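Local structure of beta-galactosidase (Bacteroides thetaiotaomicron, 5MUJ) at residues M74-Y79 against E91-E96. The protein is a glycoside hydrolase that binds chain B of the plant pectin rhamnogalacturonan II and probably removes an arabinofuranosyl residue from it. Sequence-based numbering, arbitrary orientation.
Sequences MTYVVY and ETWIAE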
loop_
_atom_site.group_PDB
_atom_site.type_symbol
_atom_site.label_atom_id
_atom_site.label_comp_id
_atom_site.label_asym_id
_atom_site.label_seq_id
_atom_site.Cartn_x
_atom_site.Cartn_y
_atom_site.Cartn_z
HETATM N N MSE A 74 5.536 -12.035 -0.168
HETATM C CA MSE A 74 4.538 -10.983 -0.402
HETATM C C MSE A 74 3.413 -11.148 0.579
HETATM O O MSE A 74 2.737 -12.161 0.596
HETATM C CB MSE A 74 3.976 -11.081 -1.828
HETATM C CG MSE A 74 3.005 -9.919 -2.098
HETATM SE SE MSE A 74 1.844 -10.367 -3.590
HETATM C CE MSE A 74 3.238 -10.590 -4.963
ATOM N N THR A 75 3.170 -10.104 1.375
ATOM C CA THR A 75 1.886 -10.058 2.131
ATOM C C THR A 75 0.850 -9.396 1.250
ATOM O O THR A 75 1.190 -8.624 0.385
ATOM C CB THR A 75 1.900 -9.319 3.517
ATOM O OG1 THR A 75 2.419 -7.978 3.386
ATOM C CG2 THR A 75 2.660 -10.037 4.536
ATOM N N TYR A 76 -0.392 -9.820 1.418
ATOM C CA TYR A 76 -1.535 -9.245 0.699
ATOM C C TYR A 76 -2.838 -9.391 1.505
ATOM O O TYR A 76 -2.909 -10.159 2.452
ATOM C CB TYR A 76 -1.661 -9.816 -0.709
ATOM C CG TYR A 76 -1.950 -11.310 -0.771
ATOM C CD1 TYR A 76 -3.261 -11.784 -0.782
ATOM C CD2 TYR A 76 -0.901 -12.253 -0.875
ATOM C CE1 TYR A 76 -3.553 -13.137 -0.818
ATOM C CE2 TYR A 76 -1.184 -13.627 -0.931
ATOM C CZ TYR A 76 -2.490 -14.058 -0.960
ATOM O OH TYR A 76 -2.793 -15.396 -1.017
ATOM N N VAL A 77 -3.838 -8.585 1.151
ATOM C CA VAL A 77 -5.100 -8.666 1.840
ATOM C C VAL A 77 -6.121 -9.387 0.951
ATOM O O VAL A 77 -6.069 -9.324 -0.289
ATOM C CB VAL A 77 -5.618 -7.271 2.298
ATOM C CG1 VAL A 77 -4.527 -6.610 3.145
ATOM C CG2 VAL A 77 -6.066 -6.402 1.112
ATOM N N VAL A 78 -7.011 -10.101 1.602
ATOM C CA VAL A 78 -8.112 -10.768 0.983
ATOM C C VAL A 78 -9.426 -10.203 1.606
ATOM O O VAL A 78 -9.594 -10.132 2.840
ATOM C CB VAL A 78 -8.059 -12.285 1.233
ATOM C CG1 VAL A 78 -9.336 -12.961 0.780
ATOM C CG2 VAL A 78 -6.842 -12.921 0.530
ATOM N N TYR A 79 -10.350 -9.844 0.747
ATOM C CA TYR A 79 -11.742 -9.521 1.136
ATOM C C TYR A 79 -12.599 -10.666 0.627
ATOM O O TYR A 79 -12.459 -11.047 -0.551
ATOM C CB TYR A 79 -12.185 -8.196 0.508
ATOM C CG TYR A 79 -13.669 -7.960 0.633
ATOM C CD1 TYR A 79 -14.237 -7.630 1.868
ATOM C CD2 TYR A 79 -14.507 -8.083 -0.452
ATOM C CE1 TYR A 79 -15.594 -7.460 1.998
ATOM C CE2 TYR A 79 -15.874 -7.886 -0.334
ATOM C CZ TYR A 79 -16.411 -7.574 0.905
ATOM O OH TYR A 79 -17.757 -7.345 1.080
ATOM N N GLU A 91 -8.623 -10.076 5.709
ATOM C CA GLU A 91 -7.510 -10.793 6.361
ATOM C C GLU A 91 -6.222 -10.610 5.563
ATOM O O GLU A 91 -6.264 -10.215 4.409
ATOM C CB GLU A 91 -7.808 -12.301 6.562
ATOM C CG GLU A 91 -8.997 -12.584 7.464
ATOM C CD GLU A 91 -9.230 -14.039 7.718
ATOM O OE1 GLU A 91 -9.447 -14.805 6.726
ATOM O OE2 GLU A 91 -9.141 -14.415 8.894
ATOM N N THR A 92 -5.095 -10.856 6.217
ATOM C CA THR A 92 -3.817 -10.698 5.589
ATOM C C THR A 92 -3.212 -12.101 5.471
ATOM O O THR A 92 -3.174 -12.900 6.417
ATOM C CB THR A 92 -2.908 -9.787 6.369
ATOM O OG1 THR A 92 -3.588 -8.548 6.623
ATOM C CG2 THR A 92 -1.602 -9.488 5.624
ATOM N N TRP A 93 -2.722 -12.336 4.257
ATOM C CA TRP A 93 -2.085 -13.601 3.857
ATOM C C TRP A 93 -0.637 -13.298 3.429
ATOM O O TRP A 93 -0.224 -12.167 3.155
ATOM C CB TRP A 93 -2.870 -14.242 2.698
ATOM C CG TRP A 93 -4.245 -14.677 3.014
ATOM C CD1 TRP A 93 -5.309 -13.864 3.347
ATOM C CD2 TRP A 93 -4.757 -16.000 3.030
ATOM N NE1 TRP A 93 -6.445 -14.605 3.581
ATOM C CE2 TRP A 93 -6.138 -15.931 3.393
ATOM C CE3 TRP A 93 -4.183 -17.252 2.786
ATOM C CZ2 TRP A 93 -6.935 -17.061 3.508
ATOM C CZ3 TRP A 93 -4.962 -18.364 2.922
ATOM C CH2 TRP A 93 -6.321 -18.287 3.235
ATOM N N ILE A 94 0.090 -14.382 3.270
ATOM C CA ILE A 94 1.496 -14.354 2.796
ATOM C C ILE A 94 1.735 -15.418 1.698
ATOM O O ILE A 94 1.229 -16.528 1.783
ATOM C CB ILE A 94 2.510 -14.429 3.965
ATOM C CG1 ILE A 94 3.898 -13.973 3.542
ATOM C CG2 ILE A 94 2.599 -15.834 4.563
ATOM C CD1 ILE A 94 4.865 -13.779 4.685
ATOM N N ALA A 95 2.508 -15.012 0.693
ATOM C CA ALA A 95 2.880 -15.922 -0.372
ATOM C C ALA A 95 4.360 -15.824 -0.569
ATOM O O ALA A 95 5.033 -14.871 -0.192
ATOM C CB ALA A 95 2.187 -15.591 -1.667
ATOM N N GLU A 96 4.903 -16.922 -1.081
ATOM C CA GLU A 96 6.346 -16.969 -1.381
ATOM C C GLU A 96 6.656 -17.158 -2.888
ATOM O O GLU A 96 5.802 -17.586 -3.655
ATOM C CB GLU A 96 7.052 -18.083 -0.592
ATOM C CG GLU A 96 6.631 -19.505 -0.976
ATOM C CD GLU A 96 7.399 -20.592 -0.285
ATOM O OE1 GLU A 96 7.918 -20.400 0.827
ATOM O OE2 GLU A 96 7.481 -21.664 -0.891
#
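Two neighbouring antiparallel strands, the middle pair of a four-stranded sheet, meet here, with the ring of Tyr-76 under Trp-93 CB. Residues 74-79 and 91-96 form a beta hairpin whose short segments run at 143° to each other, a marked twist. Three hydrogen-bonded pairs, Met-74 (a selenomethionine) with Ala-95, Tyr-76 with Trp-93 and Val-78 with Glu-91, alternate with the non-hydrogen-bonded pairs Thr-75 with Ile-94 and Val-77 with Thr-92. The straightest of the six bonds is Trp-93 N to Tyr-76 O (2.8 Å, 175° at the hydrogen). Strands 59-68, 71-79, 90-97 and 104-110 follow one another as an up-and-down meander, one blade of a five-bladed beta-propeller. With chi1 at 64°, Tyr-76 CG stands between its own N and C; the ring passes beneath Trp-93 CB. That carbon sits over one face, toward the CZ-CE1 rim, in a CH-pi contact, 3.9 Å from the ring centroid, and Ala-95 CB touches the edge, 4.0 Å from Tyr-76 CE2. The Tyr-76 ring and the indole five-membered ring are close to parallel but displaced too far for a stack. Val-78 CG2 presses tightly on a face of the indole, 3.3 Å from Trp-93 CD1. Tyr-76 OH and Thr-105 OG1, on the outer strand 104-110, share a hydrogen bond. On the other face of the blade, Thr-92 CG2 packs 3.5 Å from Tyr-76 O and 4.1 Å from Thr-75 CB, and Thr-92 OG1 is gripped by Arg-122 O and Gly-124 N. Val-77 CG1 meets Thr-92 OG1 at 4.1 Å, and the Val-77 side chain lies about 8 Å from a bound alpha-L-rhamnopyranose.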